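Local coordinates for enoyl-CoA hydratase/isomerase family protein (PDB 3KQF), which probably catalyses the reversible hydration of 2-enoyl-CoA thioesters to 3-hydroxyacyl-CoA, as other enoyl-CoA hydratases of the crotonase superfamily do, at residues 20-25 / 46-51; 133-138 / 182-187; 103-108 / 214-219. One frame throughout, in Å; residues are numbered along the deposited sequence.

Interaction 1 (20-25 / 46-51)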
loop_
_atom_site.group_PDB
_atom_site.type_symbol
_atom_site.label_atom_id
_atom_site.label_comp_id
_atom_site.label_asym_id
_atom_site.label_seq_id
_atom_site.Cartn_x
_atom_site.Cartn_y
_atom_site.Cartn_z
ATOM N N VAL A 20 -24.979 6.425 14.755
ATOM C CA VAL A 20 -24.659 6.769 16.132
ATOM C C VAL A 20 -23.336 7.522 16.127
ATOM O O VAL A 20 -22.413 7.131 15.410
ATOM C CB VAL A 20 -24.576 5.521 17.070
ATOM C CG1 VAL A 20 -23.510 4.580 16.639
ATOM C CG2 VAL A 20 -24.379 5.966 18.539
ATOM N N LYS A 21 -23.260 8.608 16.886
ATOM C CA LYS A 21 -22.043 9.432 16.976
ATOM C C LYS A 21 -21.552 9.370 18.400
ATOM O O LYS A 21 -22.280 9.755 19.327
ATOM C CB LYS A 21 -22.331 10.893 16.588
ATOM C CG LYS A 21 -21.108 11.798 16.638
ATOM C CD LYS A 21 -21.401 13.260 16.318
ATOM C CE LYS A 21 -22.199 13.933 17.415
ATOM N NZ LYS A 21 -22.225 15.402 17.249
ATOM N N ILE A 22 -20.346 8.843 18.580
ATOM C CA ILE A 22 -19.722 8.737 19.881
ATOM C C ILE A 22 -18.680 9.850 19.986
ATOM O O ILE A 22 -17.829 9.970 19.113
ATOM C CB ILE A 22 -19.000 7.392 20.051
ATOM C CG1 ILE A 22 -19.967 6.224 19.808
ATOM C CG2 ILE A 22 -18.388 7.310 21.436
ATOM C CD1 ILE A 22 -19.307 4.864 19.835
ATOM N N SER A 23 -18.768 10.678 21.024
ATOM C CA SER A 23 -17.827 11.780 21.194
ATOM C C SER A 23 -17.011 11.648 22.480
ATOM O O SER A 23 -17.588 11.573 23.581
ATOM C CB SER A 23 -18.574 13.117 21.236
ATOM O OG SER A 23 -19.398 13.320 20.111
ATOM N N LEU A 24 -15.683 11.610 22.367
ATOM C CA LEU A 24 -14.844 11.611 23.570
ATOM C C LEU A 24 -15.170 12.948 24.240
ATOM O O LEU A 24 -15.177 13.984 23.576
ATOM C CB LEU A 24 -13.357 11.483 23.248
ATOM C CG LEU A 24 -12.927 10.268 22.429
ATOM C CD1 LEU A 24 -11.420 10.255 22.253
ATOM C CD2 LEU A 24 -13.387 8.952 23.056
ATOM N N ASN A 25 -15.442 12.923 25.543
ATOM C CA ASN A 25 -15.892 14.114 26.261
ATOM C C ASN A 25 -15.082 14.477 27.508
ATOM O O ASN A 25 -15.600 14.475 28.630
ATOM C CB ASN A 25 -17.369 13.935 26.643
ATOM C CG ASN A 25 -18.018 15.226 27.112
ATOM O OD1 ASN A 25 -17.645 16.321 26.677
ATOM N ND2 ASN A 25 -19.019 15.103 27.989
ATOM N N THR A 46 -19.898 -2.484 23.150
ATOM C CA THR A 46 -20.595 -3.775 23.341
ATOM C C THR A 46 -22.067 -3.661 22.991
ATOM O O THR A 46 -22.654 -4.596 22.447
ATOM C CB THR A 46 -20.470 -4.288 24.786
ATOM O OG1 THR A 46 -19.093 -4.427 25.116
ATOM C CG2 THR A 46 -21.173 -5.649 24.973
ATOM N N GLN A 47 -22.669 -2.523 23.322
ATOM C CA GLN A 47 -24.079 -2.284 23.013
ATOM C C GLN A 47 -24.281 -2.132 21.494
ATOM O O GLN A 47 -25.102 -2.808 20.899
ATOM C CB GLN A 47 -24.571 -1.043 23.775
ATOM C CG GLN A 47 -26.038 -0.692 23.557
ATOM C CD GLN A 47 -26.577 0.303 24.594
ATOM O OE1 GLN A 47 -25.813 0.937 25.331
ATOM N NE2 GLN A 47 -27.905 0.438 24.649
ATOM N N ILE A 48 -23.491 -1.268 20.872
ATOM C CA ILE A 48 -23.577 -1.024 19.427
ATOM C C ILE A 48 -23.327 -2.299 18.606
ATOM O O ILE A 48 -23.968 -2.521 17.570
ATOM C CB ILE A 48 -22.607 0.094 19.007
ATOM C CG1 ILE A 48 -23.030 1.414 19.658
ATOM C CG2 ILE A 48 -22.590 0.236 17.476
ATOM C CD1 ILE A 48 -21.960 2.507 19.608
ATOM N N ASN A 49 -22.437 -3.156 19.104
ATOM C CA ASN A 49 -22.130 -4.418 18.454
ATOM C C ASN A 49 -23.400 -5.273 18.200
ATOM O O ASN A 49 -23.465 -6.018 17.215
ATOM C CB ASN A 49 -21.103 -5.190 19.305
ATOM C CG ASN A 49 -20.472 -6.330 18.565
ATOM O OD1 ASN A 49 -19.624 -6.116 17.695
ATOM N ND2 ASN A 49 -20.801 -7.557 18.963
ATOM N N GLU A 50 -24.397 -5.133 19.078
ATOM C CA GLU A 50 -25.650 -5.883 18.989
ATOM C C GLU A 50 -26.836 -5.070 18.459
ATOM O O GLU A 50 -27.973 -5.537 18.497
ATOM C CB GLU A 50 -25.991 -6.452 20.374
ATOM C CG GLU A 50 -24.942 -7.417 20.901
ATOM C CD GLU A 50 -24.880 -8.706 20.101
ATOM O OE1 GLU A 50 -25.926 -9.378 19.959
ATOM O OE2 GLU A 50 -23.775 -9.072 19.649
ATOM N N GLU A 51 -26.575 -3.868 17.956
ATOM C CA GLU A 51 -27.643 -3.010 17.424
ATOM C C GLU A 51 -27.855 -3.194 15.921
ATOM O O GLU A 51 -27.131 -2.627 15.115
ATOM C CB GLU A 51 -27.368 -1.537 17.730
ATOM C CG GLU A 51 -27.639 -1.129 19.166
ATOM C CD GLU A 51 -27.279 0.331 19.443
ATOM O OE1 GLU A 51 -26.792 1.030 18.521
ATOM O OE2 GLU A 51 -27.475 0.778 20.589
#
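V20 and I22 on the strand face I48 on the last turn of the helix, and the two backbones stay well apart: the closest CA atoms, those of V20 and I48, are 8.5 Å from each other. No hydrogen bond crosses the gap, which side chains alone fill. Segment 20-25 is extended through L24, so V20 and I22 present their side chains on the same face of the strand, toward the helix, while K21 between them points the other way, where its ammonium group forms a salt bridge with E194. I48 lies near the C-terminal end of helix 35-49, where the amides of E50 and E51 bond to the carbonyl oxygens three residues back, those of Q47 and I48.

The contact converges on one methyl group. I48 CD1 lies 3.6 Å from I22 CD1 and 3.9 Å from V20 CG1, and both strand residues meet it tip to tip. I48 reaches this far because its chain is stretched beyond CB, with CD1 anti to CA (chi2 165°); I22 is extended in the same way. V20 is the shorter partner and meets I48 with the CG1 branch, which lies between its own backbone N and carbonyl carbon (chi1 61°).

Strand 19-24, helix 35-49 and strand 56-61 form a beta-alpha-beta unit with a helical crossover, part of the crotonase fold, and the contact joins the first strand to the C-terminal end of the crossover helix. Strand 56-61 runs parallel beside 19-24 and adds V57, which touches both V20 and I48, and L59, which packs on I22. Past the apolar patch the chain turns polar: E51 OE1 bonds to T54 OG1, and the backbone oxygen of E51 accepts a bond from R213.

Interaction 2 (133-138 / 182-187); sequences ASLGLT and GLVEFV
In L135, chi1 of -60° sets CG beside the backbone N, and chi2 of 81° then leaves CD2 roughly anti to CA, pointing to L183 and V184. L183 takes the other course, with CG anti to the backbone N (chi1 175°), and its CD2 comes up to meet L135. These two methyls approach tip to tip, L135 CD2 to L183 CD2 at 3.7 Å. The fit continues behind the tips: L183 CG is 4.1 Å from L135 CD2, and L183 CD2 also comes within 4.2 Å of L135 CB. V184 arrives at a slant, placing its CG1 methyl 3.9 Å from L135 CD2, so a single leucine branch touches two successive residues of the other segment. The contact is wholly apolar and has no hydrogen bond across it; the nearest CA atoms, of L135 and L183, lie 9.2 Å apart.

L135 belongs to the short strand 134-136, the middle member of a small three-stranded sheet, with 112-114 parallel on one flank and 173-174 antiparallel on the other. G182 ends helix 175-181 in a Schellman motif with positive phi, and the chain then passes through L183 and V184 into strand 186-188, the outermost strand on that side of the six-stranded sheet within this chain. The methyl contact therefore bridges the small sheet and the link leading into the larger one, within the crotonase fold. Helices close in around it: A178 of helix 175-181 touches L135 and V184, while L183 packs on L122 of helix 116-123 and on L154, L157 and I158 of helix 150-158. Just beyond, E185 forms a salt bridge with R127, and R162 of the second subunit accompanies F186 in a cation-pi contact and donates to E185 O.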
loop_
_atom_site.group_PDB
_atom_site.type_symbol
_atom_site.label_atom_id
_atom_site.label_comp_id
_atom_site.label_asym_id
_atom_site.label_seq_id
_atom_site.Cartn_x
_atom_site.Cartn_y
_atom_site.Cartn_z
ATOM N N ALA A 133 -6.628 20.017 12.019
ATOM C CA ALA A 133 -6.190 18.867 12.799
ATOM C C ALA A 133 -4.736 18.536 12.539
ATOM O O ALA A 133 -4.151 18.914 11.516
ATOM C CB ALA A 133 -7.060 17.633 12.510
ATOM N N SER A 134 -4.132 17.863 13.507
ATOM C CA SER A 134 -2.750 17.409 13.372
ATOM C C SER A 134 -2.698 15.998 13.901
ATOM O O SER A 134 -3.459 15.632 14.822
ATOM C CB SER A 134 -1.744 18.331 14.073
ATOM O OG SER A 134 -2.103 18.613 15.406
ATOM N N LEU A 135 -1.845 15.190 13.285
ATOM C CA LEU A 135 -1.728 13.800 13.631
ATOM C C LEU A 135 -0.296 13.390 13.806
ATOM O O LEU A 135 0.643 14.117 13.448
ATOM C CB LEU A 135 -2.333 12.912 12.524
ATOM C CG LEU A 135 -3.815 13.118 12.197
ATOM C CD1 LEU A 135 -4.013 14.298 11.279
ATOM C CD2 LEU A 135 -4.392 11.821 11.571
ATOM N N GLY A 136 -0.127 12.203 14.351
ATOM C CA GLY A 136 1.210 11.659 14.501
ATOM C C GLY A 136 1.281 10.616 15.585
ATOM O O GLY A 136 0.465 10.609 16.513
ATOM N N LEU A 137 2.265 9.741 15.466
ATOM C CA LEU A 137 2.530 8.738 16.489
ATOM C C LEU A 137 3.770 9.238 17.194
ATOM O O LEU A 137 4.896 8.956 16.779
ATOM C CB LEU A 137 2.724 7.354 15.897
ATOM C CG LEU A 137 1.455 6.702 15.355
ATOM C CD1 LEU A 137 1.761 5.379 14.713
ATOM C CD2 LEU A 137 0.449 6.508 16.482
ATOM N N THR A 138 3.546 9.933 18.301
ATOM C CA THR A 138 4.602 10.603 19.061
ATOM C C THR A 138 5.303 9.724 20.091
ATOM O O THR A 138 6.217 10.195 20.766
ATOM C CB THR A 138 4.003 11.800 19.812
ATOM O OG1 THR A 138 2.895 11.335 20.593
ATOM C CG2 THR A 138 3.514 12.904 18.823
ATOM N N GLY A 182 -2.152 9.565 2.467
ATOM C CA GLY A 182 -3.220 8.552 2.472
ATOM C C GLY A 182 -3.668 8.124 3.865
ATOM O O GLY A 182 -4.403 7.118 4.018
ATOM N N LEU A 183 -3.257 8.887 4.883
ATOM C CA LEU A 183 -3.622 8.624 6.277
ATOM C C LEU A 183 -5.066 9.056 6.543
ATOM O O LEU A 183 -5.754 8.422 7.327
ATOM C CB LEU A 183 -2.645 9.315 7.252
ATOM C CG LEU A 183 -2.941 9.232 8.754
ATOM C CD1 LEU A 183 -3.015 7.762 9.291
ATOM C CD2 LEU A 183 -1.882 10.028 9.507
ATOM N N VAL A 184 -5.513 10.166 5.938
ATOM C CA VAL A 184 -6.922 10.569 6.068
ATOM C C VAL A 184 -7.511 10.612 4.650
ATOM O O VAL A 184 -6.811 10.937 3.670
ATOM C CB VAL A 184 -7.136 11.882 6.837
ATOM C CG1 VAL A 184 -6.501 11.772 8.243
ATOM C CG2 VAL A 184 -6.611 13.076 6.050
ATOM N N GLU A 185 -8.785 10.255 4.539
ATOM C CA GLU A 185 -9.452 10.146 3.243
ATOM C C GLU A 185 -10.147 11.421 2.789
ATOM O O GLU A 185 -10.347 11.614 1.583
ATOM C CB GLU A 185 -10.415 8.943 3.237
ATOM C CG GLU A 185 -9.696 7.554 3.205
ATOM C CD GLU A 185 -9.017 7.159 4.513
ATOM O OE1 GLU A 185 -9.398 7.665 5.604
ATOM O OE2 GLU A 185 -8.101 6.299 4.457
ATOM N N PHE A 186 -10.520 12.272 3.748
ATOM C CA PHE A 186 -11.146 13.576 3.458
ATOM C C PHE A 186 -10.598 14.663 4.396
ATOM O O PHE A 186 -10.226 14.374 5.542
ATOM C CB PHE A 186 -12.661 13.514 3.670
ATOM C CG PHE A 186 -13.353 12.456 2.849
ATOM C CD1 PHE A 186 -13.870 12.758 1.588
ATOM C CD2 PHE A 186 -13.492 11.177 3.335
ATOM C CE1 PHE A 186 -14.519 11.778 0.829
ATOM C CE2 PHE A 186 -14.148 10.183 2.581
ATOM C CZ PHE A 186 -14.638 10.477 1.333
ATOM N N VAL A 187 -10.553 15.898 3.904
ATOM C CA VAL A 187 -10.191 17.060 4.717
ATOM C C VAL A 187 -11.226 18.153 4.456
ATOM O O VAL A 187 -11.523 18.463 3.298
ATOM C CB VAL A 187 -8.737 17.562 4.465
ATOM C CG1 VAL A 187 -8.486 18.826 5.271
ATOM C CG2 VAL A 187 -7.741 16.498 4.849
#

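Interaction 3 (103-108 / 214-219)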
loop_
_atom_site.group_PDB
_atom_site.type_symbol
_atom_site.label_atom_id
_atom_site.label_comp_id
_atom_site.label_asym_id
_atom_site.label_seq_id
_atom_site.Cartn_x
_atom_site.Cartn_y
_atom_site.Cartn_z
ATOM N N GLN A 103 -20.513 -2.580 11.969
ATOM C CA GLN A 103 -20.780 -1.385 11.198
ATOM C C GLN A 103 -19.511 -0.666 10.759
ATOM O O GLN A 103 -18.497 -0.728 11.449
ATOM C CB GLN A 103 -21.560 -0.369 12.034
ATOM C CG GLN A 103 -22.909 -0.805 12.582
ATOM C CD GLN A 103 -22.849 -1.494 13.943
ATOM O OE1 GLN A 103 -21.782 -1.843 14.445
ATOM N NE2 GLN A 103 -24.025 -1.686 14.548
ATOM N N PRO A 104 -19.581 0.051 9.628
ATOM C CA PRO A 104 -18.453 0.931 9.295
ATOM C C PRO A 104 -18.305 2.005 10.402
ATOM O O PRO A 104 -19.312 2.471 10.965
ATOM C CB PRO A 104 -18.904 1.586 7.991
ATOM C CG PRO A 104 -19.778 0.590 7.357
ATOM C CD PRO A 104 -20.554 -0.004 8.520
ATOM N N VAL A 105 -17.072 2.406 10.689
ATOM C CA VAL A 105 -16.795 3.408 11.701
ATOM C C VAL A 105 -15.978 4.502 11.047
ATOM O O VAL A 105 -14.939 4.226 10.420
ATOM C CB VAL A 105 -16.012 2.797 12.937
ATOM C CG1 VAL A 105 -15.700 3.874 13.966
ATOM C CG2 VAL A 105 -16.772 1.601 13.557
ATOM N N ILE A 106 -16.485 5.726 11.119
ATOM C CA ILE A 106 -15.845 6.896 10.522
ATOM C C ILE A 106 -15.271 7.755 11.615
ATOM O O ILE A 106 -15.968 8.089 12.567
ATOM C CB ILE A 106 -16.885 7.743 9.725
ATOM C CG1 ILE A 106 -17.604 6.867 8.677
ATOM C CG2 ILE A 106 -16.221 8.922 9.075
ATOM C CD1 ILE A 106 -18.740 7.603 7.894
ATOM N N ALA A 107 -13.984 8.070 11.510
ATOM C CA ALA A 107 -13.337 8.963 12.439
ATOM C C ALA A 107 -13.499 10.397 11.929
ATOM O O ALA A 107 -13.210 10.687 10.757
ATOM C CB ALA A 107 -11.831 8.620 12.575
ATOM N N ALA A 108 -14.020 11.281 12.776
ATOM C CA ALA A 108 -14.154 12.699 12.444
ATOM C C ALA A 108 -13.155 13.397 13.362
ATOM O O ALA A 108 -13.441 13.659 14.549
ATOM C CB ALA A 108 -15.598 13.204 12.672
ATOM N N LEU A 214 -21.193 -7.290 5.200
ATOM C CA LEU A 214 -20.423 -8.364 4.540
ATOM C C LEU A 214 -19.183 -7.801 3.814
ATOM O O LEU A 214 -18.114 -8.432 3.813
ATOM C CB LEU A 214 -21.327 -9.176 3.591
ATOM C CG LEU A 214 -22.242 -10.198 4.253
ATOM C CD1 LEU A 214 -23.308 -10.730 3.263
ATOM C CD2 LEU A 214 -21.417 -11.361 4.821
ATOM N N ALA A 215 -19.306 -6.624 3.215
ATOM C CA ALA A 215 -18.154 -5.963 2.567
ATOM C C ALA A 215 -17.073 -5.661 3.595
ATOM O O ALA A 215 -15.881 -5.868 3.338
ATOM C CB ALA A 215 -18.571 -4.672 1.832
ATOM N N LYS A 216 -17.471 -5.136 4.758
ATOM C CA LYS A 216 -16.495 -4.857 5.810
ATOM C C LYS A 216 -15.774 -6.143 6.202
ATOM O O LYS A 216 -14.559 -6.166 6.293
ATOM C CB LYS A 216 -17.145 -4.168 7.029
ATOM C CG LYS A 216 -16.151 -3.961 8.185
ATOM C CD LYS A 216 -16.629 -3.068 9.305
ATOM C CE LYS A 216 -15.519 -2.835 10.348
ATOM N NZ LYS A 216 -15.962 -1.898 11.419
ATOM N N GLU A 217 -16.518 -7.228 6.397
ATOM C CA GLU A 217 -15.904 -8.500 6.767
ATOM C C GLU A 217 -14.974 -9.034 5.671
ATOM O O GLU A 217 -13.874 -9.482 5.960
ATOM C CB GLU A 217 -16.967 -9.535 7.124
ATOM C CG GLU A 217 -17.662 -9.224 8.433
ATOM C CD GLU A 217 -18.685 -10.286 8.832
ATOM O OE1 GLU A 217 -19.531 -10.660 7.988
ATOM O OE2 GLU A 217 -18.656 -10.716 10.005
ATOM N N ALA A 218 -15.424 -8.990 4.422
ATOM C CA ALA A 218 -14.620 -9.500 3.305
ATOM C C ALA A 218 -13.307 -8.702 3.112
ATOM O O ALA A 218 -12.230 -9.283 2.948
ATOM C CB ALA A 218 -15.442 -9.501 2.024
ATOM N N ILE A 219 -13.406 -7.387 3.129
ATOM C CA ILE A 219 -12.223 -6.523 2.970
ATOM C C ILE A 219 -11.247 -6.678 4.160
ATOM O O ILE A 219 -10.091 -6.969 3.972
ATOM C CB ILE A 219 -12.623 -5.030 2.846
ATOM C CG1 ILE A 219 -13.478 -4.777 1.587
ATOM C CG2 ILE A 219 -11.364 -4.140 2.843
ATOM C CD1 ILE A 219 -14.205 -3.394 1.561
#
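K216 carries the contact to Q103 and V105 from helix 209-222. Before it in the helix, A215 packs on I167 of the second subunit. K216 itself stretches out fully, anti at every torsion from chi1 (176°) to chi4, and its CD and CE run alongside the Q103 carbonyl, with CD 3.7 Å from Q103 O. At the end, K216 NZ donates to Q103 O at 2.8 Å. The ammonium stands above the carbonyl plane, 38° out of it, with a C=O...N angle of 140°. V105 crosses the lysine obliquely, its CG2 4.2 Å from K216 NZ. The buried charge has further partners: D125 OD2 in a salt bridge and the carbonyl oxygen of L101. D125 OD2 also accepts the V105 amide, tying the lysine to the start of the strand. Farther along, A218 O receives a bond from Q152 of the second subunit, and I219 packs on its I167, while Y168 of the second subunit touches both P104 and K216. Strand 105-109 lies inside the main sheet between strands 56-61 and 126-130, with helix 193-206 packed on P104, I106 and A108.

All three contacts are buried, and all reach the six-stranded sheet. Interactions 1 and 2 lie on opposite sides of the chain's centre, about 23 Å apart between centres, and both are apolar, with methyl groups making the closest approaches. Interaction 3 instead buries a lysine charge among backbone oxygens and a carboxylate. It touches interaction 1 directly: Q103 NE2 probably donates to I48 O at 3.1 Å, and also bonds to the backbone oxygen of T54, so the end of helix 35-49 is joined to the loop leading into strand 105-109. Interaction 2 lies within the chain loop that interaction 3 closes. These two border the second subunit; no other chain touches interaction 1.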